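Local coordinates for protein Pre-mRNA-splicing factor 38 (Chaetomium thermophilum, PDB 5F5T) that is probably required for pre-mRNA splicing, as a nuclear spliceosomal protein of the PRP38 family, at residues Asp66-Val69 with Glu70-Phe74; Gln83-Pro87 with Phe88-Ala92; Leu129-Pro132 with Asp133-Tyr137. All coordinates share one frame; numbering follows the deposited sequence.

Interaction 1: residues Asp66-Val69 with Glu70-Phe74; sequences DRVV and EHVRF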
ATOM      1  N   ASP A  66      10.348 -11.529  15.559  1.00 70.07           N
ATOM      2  CA  ASP A  66      11.304 -12.632  15.417  1.00 62.49           C
ATOM      3  C   ASP A  66      11.068 -13.439  14.130  1.00 61.91           C
ATOM      4  O   ASP A  66      12.012 -13.757  13.405  1.00 67.02           O
ATOM      5  CB  ASP A  66      11.246 -13.564  16.632  1.00 64.40           C
ATOM      6  CG  ASP A  66      11.750 -12.899  17.908  1.00 90.55           C
ATOM      7  OD1 ASP A  66      12.832 -12.273  17.872  1.00100.48           O
ATOM      8  OD2 ASP A  66      11.076 -13.019  18.952  1.00 91.64           O
ATOM      9  N   ARG A  67       9.806 -13.734  13.838  1.00 63.56           N
ATOM     10  CA  ARG A  67       9.421 -14.492  12.650  1.00 68.11           C
ATOM     11  C   ARG A  67       9.724 -13.725  11.377  1.00 60.19           C
ATOM     12  O   ARG A  67      10.123 -14.313  10.380  1.00 61.66           O
ATOM     13  CB  ARG A  67       7.928 -14.850  12.675  1.00 64.88           C
ATOM     14  CG  ARG A  67       7.508 -15.826  13.763  1.00 50.73           C
ATOM     15  CD  ARG A  67       8.357 -17.078  13.769  1.00 70.64           C
ATOM     16  NE  ARG A  67       8.811 -17.384  15.121  1.00 80.78           N
ATOM     17  CZ  ARG A  67       8.209 -18.237  15.941  1.00 87.58           C
ATOM     18  NH1 ARG A  67       7.130 -18.894  15.543  1.00108.16           N
ATOM     19  NH2 ARG A  67       8.697 -18.439  17.155  1.00101.08           N
ATOM     20  N   VAL A  68       9.493 -12.419  11.392  1.00 59.16           N
ATOM     21  CA  VAL A  68       9.787 -11.617  10.214  1.00 50.18           C
ATOM     22  C   VAL A  68      11.277 -11.645   9.904  1.00 56.76           C
ATOM     23  O   VAL A  68      11.674 -11.909   8.768  1.00 52.51           O
ATOM     24  CB  VAL A  68       9.318 -10.163  10.372  1.00 51.12           C
ATOM     25  CG1 VAL A  68       9.908  -9.293   9.275  1.00 47.29           C
ATOM     26  CG2 VAL A  68       7.797 -10.103  10.353  1.00 50.18           C
ATOM     27  N   VAL A  69      12.104 -11.403  10.916  1.00 65.85           N
ATOM     28  CA  VAL A  69      13.550 -11.409  10.707  1.00 65.24           C
ATOM     29  C   VAL A  69      14.020 -12.792  10.246  1.00 62.82           C
ATOM     30  O   VAL A  69      14.837 -12.922   9.332  1.00 74.02           O
ATOM     31  CB  VAL A  69      14.303 -11.000  11.982  1.00 69.14           C
ATOM     32  CG1 VAL A  69      15.794 -11.258  11.837  1.00 51.95           C
ATOM     33  CG2 VAL A  69      14.040  -9.535  12.296  1.00 56.79           C
ATOM     34  N   GLU A  70      13.484 -13.820  10.887  1.00 69.77           N
ATOM     35  CA  GLU A  70      13.863 -15.202  10.618  1.00 72.41           C
ATOM     36  C   GLU A  70      13.435 -15.744   9.246  1.00 74.40           C
ATOM     37  O   GLU A  70      14.189 -16.466   8.599  1.00 62.40           O
ATOM     38  CB  GLU A  70      13.283 -16.091  11.720  1.00 79.44           C
ATOM     39  CG  GLU A  70      13.992 -17.408  11.932  1.00 88.85           C
ATOM     40  CD  GLU A  70      13.506 -18.102  13.188  1.00111.67           C
ATOM     41  OE1 GLU A  70      13.782 -19.310  13.347  1.00126.05           O
ATOM     42  OE2 GLU A  70      12.846 -17.435  14.019  1.00 96.42           O
ATOM     43  N   HIS A  71      12.223 -15.412   8.811  1.00 63.77           N
ATOM     44  CA  HIS A  71      11.581 -16.180   7.749  1.00 60.60           C
ATOM     45  C   HIS A  71      11.148 -15.435   6.488  1.00 60.14           C
ATOM     46  O   HIS A  71      10.976 -16.061   5.443  1.00 65.52           O
ATOM     47  CB  HIS A  71      10.346 -16.885   8.319  1.00 54.90           C
ATOM     48  CG  HIS A  71      10.664 -17.935   9.334  1.00 61.92           C
ATOM     49  ND1 HIS A  71      11.374 -19.080   9.021  1.00 64.10           N
ATOM     50  CD2 HIS A  71      10.368 -18.026  10.648  1.00 65.14           C
ATOM     51  CE1 HIS A  71      11.503 -19.820  10.103  1.00 63.91           C
ATOM     52  NE2 HIS A  71      10.903 -19.210  11.108  1.00 63.16           N
ATOM     53  N   VAL A  72      10.938 -14.126   6.551  1.00 55.04           N
ATOM     54  CA  VAL A  72      10.458 -13.459   5.346  1.00 58.21           C
ATOM     55  C   VAL A  72      11.617 -12.825   4.579  1.00 56.56           C
ATOM     56  O   VAL A  72      12.443 -12.085   5.126  1.00 63.59           O
ATOM     57  CB  VAL A  72       9.314 -12.440   5.641  1.00 51.66           C
ATOM     58  CG1 VAL A  72       8.874 -12.519   7.078  1.00 49.86           C
ATOM     59  CG2 VAL A  72       9.659 -11.033   5.221  1.00 54.85           C
ATOM     60  N   ARG A  73      11.709 -13.216   3.315  1.00 54.21           N
ATOM     61  CA  ARG A  73      12.762 -12.769   2.419  1.00 58.23           C
ATOM     62  C   ARG A  73      12.173 -12.059   1.209  1.00 58.47           C
ATOM     63  O   ARG A  73      12.903 -11.664   0.300  1.00 58.90           O
ATOM     64  CB  ARG A  73      13.619 -13.954   1.973  1.00 61.22           C
ATOM     65  CG  ARG A  73      14.383 -14.613   3.099  1.00 60.91           C
ATOM     66  CD  ARG A  73      15.226 -13.595   3.850  1.00 65.26           C
ATOM     67  NE  ARG A  73      15.990 -14.213   4.930  1.00 91.73           N
ATOM     68  CZ  ARG A  73      15.731 -14.047   6.223  1.00 83.63           C
ATOM     69  NH1 ARG A  73      14.721 -13.277   6.608  1.00 71.33           N
ATOM     70  NH2 ARG A  73      16.484 -14.649   7.133  1.00 96.06           N
ATOM     71  N   PHE A  74      10.848 -11.935   1.184  1.00 56.31           N
ATOM     72  CA  PHE A  74      10.172 -11.232   0.100  1.00 48.36           C
ATOM     73  C   PHE A  74       8.732 -10.882   0.445  1.00 42.53           C
ATOM     74  O   PHE A  74       8.153 -11.426   1.384  1.00 59.80           O
ATOM     75  CB  PHE A  74      10.203 -12.063  -1.188  1.00 45.58           C
ATOM     76  CG  PHE A  74       9.590 -13.427  -1.050  1.00 59.31           C
ATOM     77  CD1 PHE A  74       8.226 -13.612  -1.234  1.00 66.22           C
ATOM     78  CD2 PHE A  74      10.376 -14.527  -0.744  1.00 56.66           C
ATOM     79  CE1 PHE A  74       7.658 -14.867  -1.111  1.00 58.77           C
ATOM     80  CE2 PHE A  74       9.814 -15.784  -0.618  1.00 59.41           C
ATOM     81  CZ  PHE A  74       8.451 -15.953  -0.801  1.00 49.65           C
TER
HETATM   82  O   HOH W   1      13.238  -9.927   7.337  1.00 56.17           O
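R73 reaches back over the last turn of helix 61-71 and grips the carbonyl of V69. R73 NH1 donates to V69 O at 2.7 Å. NH2 adds a weak bond to the same oxygen. V69 O lies at the edge of the guanidinium, near its plane, but the donor sits above the carbonyl plane, 44° out of it. The chain gets there by bending at chi2 (-55°). R73 NH1 also donates to V72 O, at 3.0 Å, so one nitrogen bridges two carbonyls. A water donates to V68 O and V72 O and closes the same end.

On the buried side, V68 CG1 meets V72 CG1 at 4.0 Å. Y118 and L122 of helix 117-130 pack on V68.

R67 and H71 run side by side, with R67 CD at the ring edge, 3.8 Å from H71 CD2. The guanidinium and ring planes stand 86° apart. R67 NH1 bonds to Q55 O, while E70 OE2 lies 4.2 Å from R67 NE and contributes charge alone. E70 CG lies above one face of the H71 ring, offset toward its rim.

V72 N still bonds to V68 O, although V72 has left helical geometry. This is the C-terminal end of a helix, where a following arginine side chain hydrogen-bonds to a last-turn carbonyl.

Interaction 2: residues Gln83-Pro87 with Phe88-Ala92; sequences QKPSP and FLCLA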
ATOM      1  N   GLN A  83      -0.104 -22.997  -5.024  1.00 67.35           N
ATOM      2  CA  GLN A  83      -0.754 -21.876  -4.352  1.00 65.44           C
ATOM      3  C   GLN A  83      -0.219 -21.666  -2.940  1.00 54.78           C
ATOM      4  O   GLN A  83      -0.989 -21.564  -1.986  1.00 70.40           O
ATOM      5  CB  GLN A  83      -2.270 -22.085  -4.304  1.00 58.03           C
ATOM      6  CG  GLN A  83      -2.963 -22.026  -5.652  1.00 73.74           C
ATOM      7  CD  GLN A  83      -2.914 -20.645  -6.271  1.00 98.67           C
ATOM      8  OE1 GLN A  83      -1.894 -20.230  -6.825  1.00110.92           O
ATOM      9  NE2 GLN A  83      -4.021 -19.917  -6.173  1.00101.55           N
ATOM     10  N   LYS A  84       1.101 -21.627  -2.804  1.00 59.45           N
ATOM     11  CA  LYS A  84       1.707 -21.423  -1.494  1.00 61.85           C
ATOM     12  C   LYS A  84       1.682 -19.954  -1.097  1.00 66.79           C
ATOM     13  O   LYS A  84       2.131 -19.094  -1.856  1.00 69.66           O
ATOM     14  CB  LYS A  84       3.141 -21.944  -1.458  1.00 53.48           C
ATOM     15  CG  LYS A  84       3.788 -21.760  -0.097  1.00 71.15           C
ATOM     16  CD  LYS A  84       4.907 -22.754   0.145  1.00 88.44           C
ATOM     17  CE  LYS A  84       6.085 -22.495  -0.759  1.00 78.66           C
ATOM     18  NZ  LYS A  84       7.282 -23.258  -0.309  1.00111.01           N
ATOM     19  N   PRO A  85       1.146 -19.662   0.095  1.00 66.23           N
ATOM     20  CA  PRO A  85       1.159 -18.294   0.611  1.00 62.88           C
ATOM     21  C   PRO A  85       2.521 -17.973   1.200  1.00 64.28           C
ATOM     22  O   PRO A  85       3.115 -18.829   1.856  1.00 69.31           O
ATOM     23  CB  PRO A  85       0.083 -18.315   1.693  1.00 76.36           C
ATOM     24  CG  PRO A  85       0.087 -19.722   2.180  1.00 69.36           C
ATOM     25  CD  PRO A  85       0.440 -20.588   0.998  1.00 74.21           C
ATOM     26  N   SER A  86       3.011 -16.762   0.970  1.00 63.23           N
ATOM     27  CA  SER A  86       4.320 -16.380   1.478  1.00 56.35           C
ATOM     28  C   SER A  86       4.271 -16.288   2.992  1.00 59.38           C
ATOM     29  O   SER A  86       3.205 -16.048   3.563  1.00 56.01           O
ATOM     30  CB  SER A  86       4.763 -15.044   0.892  1.00 55.78           C
ATOM     31  OG  SER A  86       3.935 -13.994   1.363  1.00 61.28           O
ATOM     32  N   PRO A  87       5.421 -16.488   3.649  1.00 49.37           N
ATOM     33  CA  PRO A  87       5.491 -16.259   5.094  1.00 42.49           C
ATOM     34  C   PRO A  87       5.002 -14.857   5.444  1.00 47.50           C
ATOM     35  O   PRO A  87       4.359 -14.658   6.471  1.00 59.61           O
ATOM     36  CB  PRO A  87       6.982 -16.417   5.391  1.00 55.08           C
ATOM     37  CG  PRO A  87       7.440 -17.417   4.366  1.00 37.58           C
ATOM     38  CD  PRO A  87       6.695 -17.008   3.117  1.00 44.28           C
ATOM     39  N   PHE A  88       5.282 -13.907   4.559  1.00 49.32           N
ATOM     40  CA  PHE A  88       4.832 -12.531   4.716  1.00 50.70           C
ATOM     41  C   PHE A  88       3.310 -12.455   4.838  1.00 49.71           C
ATOM     42  O   PHE A  88       2.778 -11.826   5.761  1.00 58.26           O
ATOM     43  CB  PHE A  88       5.333 -11.697   3.537  1.00 35.71           C
ATOM     44  CG  PHE A  88       4.918 -10.256   3.582  1.00 41.28           C
ATOM     45  CD1 PHE A  88       5.642  -9.339   4.322  1.00 40.79           C
ATOM     46  CD2 PHE A  88       3.838  -9.808   2.838  1.00 45.33           C
ATOM     47  CE1 PHE A  88       5.274  -8.010   4.350  1.00 51.01           C
ATOM     48  CE2 PHE A  88       3.468  -8.477   2.863  1.00 46.31           C
ATOM     49  CZ  PHE A  88       4.187  -7.578   3.620  1.00 49.71           C
ATOM     50  N   LEU A  89       2.617 -13.115   3.915  1.00 58.43           N
ATOM     51  CA  LEU A  89       1.159 -13.129   3.914  1.00 52.65           C
ATOM     52  C   LEU A  89       0.616 -13.820   5.157  1.00 64.42           C
ATOM     53  O   LEU A  89      -0.330 -13.336   5.785  1.00 69.29           O
ATOM     54  CB  LEU A  89       0.626 -13.824   2.665  1.00 52.07           C
ATOM     55  CG  LEU A  89      -0.889 -13.765   2.481  1.00 58.45           C
ATOM     56  CD1 LEU A  89      -1.368 -12.326   2.516  1.00 40.40           C
ATOM     57  CD2 LEU A  89      -1.291 -14.429   1.176  1.00 58.39           C
ATOM     58  N   CYS A  90       1.232 -14.942   5.518  1.00 50.15           N
ATOM     59  CA  CYS A  90       0.807 -15.706   6.683  1.00 59.62           C
ATOM     60  C   CYS A  90       0.909 -14.863   7.943  1.00 52.42           C
ATOM     61  O   CYS A  90       0.014 -14.877   8.787  1.00 68.37           O
ATOM     62  CB  CYS A  90       1.650 -16.971   6.835  1.00 44.45           C
ATOM     63  SG  CYS A  90       1.448 -18.162   5.499  1.00 69.80           S
ATOM     64  N   LEU A  91       2.004 -14.123   8.057  1.00 62.75           N
ATOM     65  CA  LEU A  91       2.215 -13.256   9.205  1.00 57.79           C
ATOM     66  C   LEU A  91       1.234 -12.098   9.194  1.00 55.48           C
ATOM     67  O   LEU A  91       0.798 -11.645  10.249  1.00 59.42           O
ATOM     68  CB  LEU A  91       3.655 -12.745   9.235  1.00 46.04           C
ATOM     69  CG  LEU A  91       4.654 -13.824   9.651  1.00 64.48           C
ATOM     70  CD1 LEU A  91       6.080 -13.303   9.635  1.00 52.61           C
ATOM     71  CD2 LEU A  91       4.292 -14.345  11.034  1.00 56.81           C
ATOM     72  N   ALA A  92       0.874 -11.624   8.004  1.00 46.80           N
ATOM     73  CA  ALA A  92      -0.153 -10.593   7.907  1.00 46.21           C
ATOM     74  C   ALA A  92      -1.475 -11.120   8.460  1.00 60.59           C
ATOM     75  O   ALA A  92      -2.161 -10.436   9.222  1.00 61.92           O
ATOM     76  CB  ALA A  92      -0.320 -10.135   6.472  1.00 40.97           C
TER
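S86 and L89 meet at the start of helix 87-98, where the serine is the N-cap. P85 ends strand 84-85 and S86 leads into the helix.

F88 follows P87 in the first turn. F88 CB lies 3.5 Å from S86 OG, which sits at the edge of the ring, near its plane. With CG anti to the backbone N (chi1 179°), the ring leads away from the cap and packs on L122 of helix 117-130.

L89 N donates to S86 OG at 3.0 Å, with an N-H...O angle of 158°. This is the capping bond. S86 OG also has a hydrogen bond with G76 O, so the hydroxyl joins the helix start to the preceding loop. With an alanine here the hydroxyl is gone, which would probably cost L89 N its side-chain capping bond and G76 O this partner. The methyl CD2 of L89 touches P85 CB at 4.2 Å.

C90 N donates to S86 O at 3.0 Å, nearly along the C=O axis. C90 SG lies 3.9 Å from P85 CG. With chi1 at -65°, SG lies beside the backbone N, within reach of P85.

L91 N donates to P87 O at 2.9 Å, continuing the helical pattern. A92 N follows by bonding to F88 O.

The helix start is wedged between neighbours. L89 and C90 face helix 40-48 through I46, and L91 touches I64 of helix 61-71. A92 packs on L122 and F125 of helix 117-130. The backbone of S86 pairs with G77, beside the two-stranded antiparallel sheet of 78-79 and 84-85.

Interaction 3: residues Leu129-Pro132 with Asp133-Tyr137; sequences LTRP and DKEVY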
ATOM      1  N   LEU A 129      -4.635  -2.489   5.347  1.00 56.08           N
ATOM      2  CA  LEU A 129      -5.754  -3.405   5.526  1.00 68.66           C
ATOM      3  C   LEU A 129      -6.763  -2.951   6.582  1.00 74.55           C
ATOM      4  O   LEU A 129      -7.967  -3.124   6.397  1.00 76.01           O
ATOM      5  CB  LEU A 129      -5.239  -4.798   5.889  1.00 59.76           C
ATOM      6  CG  LEU A 129      -4.455  -5.528   4.798  1.00 60.95           C
ATOM      7  CD1 LEU A 129      -3.982  -6.884   5.304  1.00 55.13           C
ATOM      8  CD2 LEU A 129      -5.287  -5.674   3.535  1.00 52.88           C
ATOM      9  N   THR A 130      -6.282  -2.386   7.689  1.00 68.99           N
ATOM     10  CA  THR A 130      -7.137  -2.207   8.868  1.00 69.39           C
ATOM     11  C   THR A 130      -7.453  -0.773   9.301  1.00 71.32           C
ATOM     12  O   THR A 130      -8.214  -0.576  10.247  1.00 75.14           O
ATOM     13  CB  THR A 130      -6.508  -2.901  10.092  1.00 64.66           C
ATOM     14  OG1 THR A 130      -5.274  -2.251  10.425  1.00 63.73           O
ATOM     15  CG2 THR A 130      -6.248  -4.367   9.799  1.00 60.62           C
ATOM     16  N   ARG A 131      -6.896   0.221   8.619  1.00 74.29           N
ATOM     17  CA  ARG A 131      -6.974   1.596   9.110  1.00 72.84           C
ATOM     18  C   ARG A 131      -7.783   2.496   8.188  1.00 78.16           C
ATOM     19  O   ARG A 131      -7.840   2.257   6.989  1.00 75.19           O
ATOM     20  CB  ARG A 131      -5.569   2.180   9.285  1.00 69.65           C
ATOM     21  CG  ARG A 131      -5.150   2.376  10.729  1.00 79.15           C
ATOM     22  CD  ARG A 131      -5.075   1.047  11.439  1.00 83.51           C
ATOM     23  NE  ARG A 131      -4.778   1.190  12.859  1.00 99.14           N
ATOM     24  CZ  ARG A 131      -4.726   0.167  13.706  1.00101.38           C
ATOM     25  NH1 ARG A 131      -4.951  -1.064  13.267  1.00 66.62           N
ATOM     26  NH2 ARG A 131      -4.447   0.374  14.987  1.00106.89           N
ATOM     27  N   PRO A 132      -8.432   3.529   8.753  1.00 58.21           N
ATOM     28  CA  PRO A 132      -9.200   4.500   7.962  1.00 71.04           C
ATOM     29  C   PRO A 132      -8.327   5.207   6.922  1.00 78.83           C
ATOM     30  O   PRO A 132      -7.117   5.347   7.130  1.00 84.71           O
ATOM     31  CB  PRO A 132      -9.703   5.488   9.018  1.00 63.52           C
ATOM     32  CG  PRO A 132      -9.760   4.679  10.272  1.00 69.35           C
ATOM     33  CD  PRO A 132      -8.558   3.787  10.198  1.00 75.60           C
ATOM     34  N   ASP A 133      -8.935   5.645   5.821  1.00 70.96           N
ATOM     35  CA  ASP A 133      -8.172   6.082   4.656  1.00 73.90           C
ATOM     36  C   ASP A 133      -7.258   7.278   4.926  1.00 76.44           C
ATOM     37  O   ASP A 133      -6.088   7.267   4.530  1.00 80.17           O
ATOM     38  CB  ASP A 133      -9.124   6.413   3.498  1.00 70.23           C
ATOM     39  CG  ASP A 133     -10.294   7.279   3.926  1.00 92.41           C
ATOM     40  OD1 ASP A 133     -10.259   7.813   5.053  1.00108.96           O
ATOM     41  OD2 ASP A 133     -11.249   7.428   3.131  1.00 86.01           O
ATOM     42  N   LYS A 134      -7.773   8.281   5.630  1.00 74.80           N
ATOM     43  CA  LYS A 134      -6.983   9.468   5.950  1.00 71.84           C
ATOM     44  C   LYS A 134      -5.747   9.081   6.758  1.00 74.58           C
ATOM     45  O   LYS A 134      -4.621   9.499   6.453  1.00 83.97           O
ATOM     46  CB  LYS A 134      -7.829  10.492   6.704  1.00 74.42           C
ATOM     47  CG  LYS A 134      -7.030  11.590   7.388  1.00 87.81           C
ATOM     48  CD  LYS A 134      -7.955  12.561   8.105  1.00 91.30           C
ATOM     49  CE  LYS A 134      -7.185  13.553   8.961  1.00113.19           C
ATOM     50  NZ  LYS A 134      -8.108  14.418   9.752  1.00118.40           N
ATOM     51  N   GLU A 135      -5.966   8.250   7.771  1.00 74.86           N
ATOM     52  CA  GLU A 135      -4.886   7.777   8.621  1.00 69.62           C
ATOM     53  C   GLU A 135      -3.873   6.988   7.808  1.00 73.59           C
ATOM     54  O   GLU A 135      -2.674   7.088   8.041  1.00 73.90           O
ATOM     55  CB  GLU A 135      -5.436   6.918   9.760  1.00 81.72           C
ATOM     56  CG  GLU A 135      -4.606   6.962  11.031  1.00 96.45           C
ATOM     57  CD  GLU A 135      -5.072   5.952  12.059  1.00112.21           C
ATOM     58  OE1 GLU A 135      -4.229   5.466  12.842  1.00108.25           O
ATOM     59  OE2 GLU A 135      -6.283   5.648  12.087  1.00124.91           O
ATOM     60  N   VAL A 136      -4.360   6.210   6.850  1.00 61.36           N
ATOM     61  CA  VAL A 136      -3.480   5.403   6.015  1.00 65.31           C
ATOM     62  C   VAL A 136      -2.571   6.281   5.160  1.00 64.12           C
ATOM     63  O   VAL A 136      -1.368   6.034   5.062  1.00 66.00           O
ATOM     64  CB  VAL A 136      -4.279   4.461   5.115  1.00 67.55           C
ATOM     65  CG1 VAL A 136      -3.384   3.887   4.019  1.00 63.78           C
ATOM     66  CG2 VAL A 136      -4.867   3.345   5.951  1.00 70.73           C
ATOM     67  N   TYR A 137      -3.149   7.310   4.548  1.00 59.47           N
ATOM     68  CA  TYR A 137      -2.359   8.230   3.742  1.00 58.41           C
ATOM     69  C   TYR A 137      -1.307   8.908   4.616  1.00 67.79           C
ATOM     70  O   TYR A 137      -0.120   8.929   4.272  1.00 69.73           O
ATOM     71  CB  TYR A 137      -3.246   9.280   3.072  1.00 65.01           C
ATOM     72  CG  TYR A 137      -4.059   8.738   1.918  1.00 80.51           C
ATOM     73  CD1 TYR A 137      -3.445   8.310   0.749  1.00 68.50           C
ATOM     74  CD2 TYR A 137      -5.444   8.675   1.992  1.00 69.76           C
ATOM     75  CE1 TYR A 137      -4.190   7.815  -0.308  1.00 72.49           C
ATOM     76  CE2 TYR A 137      -6.195   8.185   0.945  1.00 70.28           C
ATOM     77  CZ  TYR A 137      -5.568   7.757  -0.203  1.00 77.31           C
ATOM     78  OH  TYR A 137      -6.320   7.270  -1.248  1.00 91.99           O
TER
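R131 and P132 form a short helix-to-helix link against E135 and V136. Helix 117-130 ends at T130, and helix 133-140 begins right after P132. R131 is the first residue to leave helical geometry, for an extended conformation. P132 is also extended and occupies the N-cap position. Its carbonyl opens the new helix: V136 N donates to P132 O at 2.9 Å, nearly in line with the C=O bond. Y137 N repeats the pattern on D133 O.

V136 packs against the link. V136 CG2 touches R131 CB at 3.6 Å and also lies close to the carbonyl oxygens of R131 and P132. Beyond the link, V136 packs on I127 and R128 of helix 117-130.

E135 turns back towards the link. Its CG is anti to the backbone N (chi1 -150°) and the chain is extended from there, which brings the carboxylate beside the proline ring. E135 OE2 lies 3.5 Å from P132 CD and 3.7 Å from R131 CG, so it meets carbon atoms here. The other oxygen, E135 OE1, is 4.3 Å from R131 NE. The charges are opposite, but this is too long for a salt bridge, and the two flat groups are turned 68° apart.

The guanidinium has firmer partners. R131 NH2 forms a salt bridge with D102, and NH1 donates to T130 OG1, which lies in the guanidinium plane. Two sides of the head group are thus fixed, one across the fold and one on the helix just ended.

D133 OD2 forms a salt bridge with R185. The other oxygen, D133 OD1, accepts from K134 N at 2.6 Å, on its anti side, with the donor tilted out of the carboxylate plane.

How the interactions relate
Followed from the N terminus, the three interactions come in series; none nests in or crosses another. Each lies within one continuous stretch and marks a helix boundary. Interaction 1 ends helix 61-71. Interaction 2 carries the chain from strand 84-85 into helix 87-98. Interaction 3 joins helix 117-130 to helix 133-140. Interactions 1 and 2 touch: V68 CG2 packs 3.7 Å from L91 CD1, and F74 CE1 lies 3.5 Å from S86 CB. This sets the end of one helix beside the start of the next. Interaction 3 is on the opposite side of the chain's centre, its centre about 22 Å from that of interaction 2. Helix 117-130 connects the regions, packing on interactions 1 and 2 before ending in interaction 3.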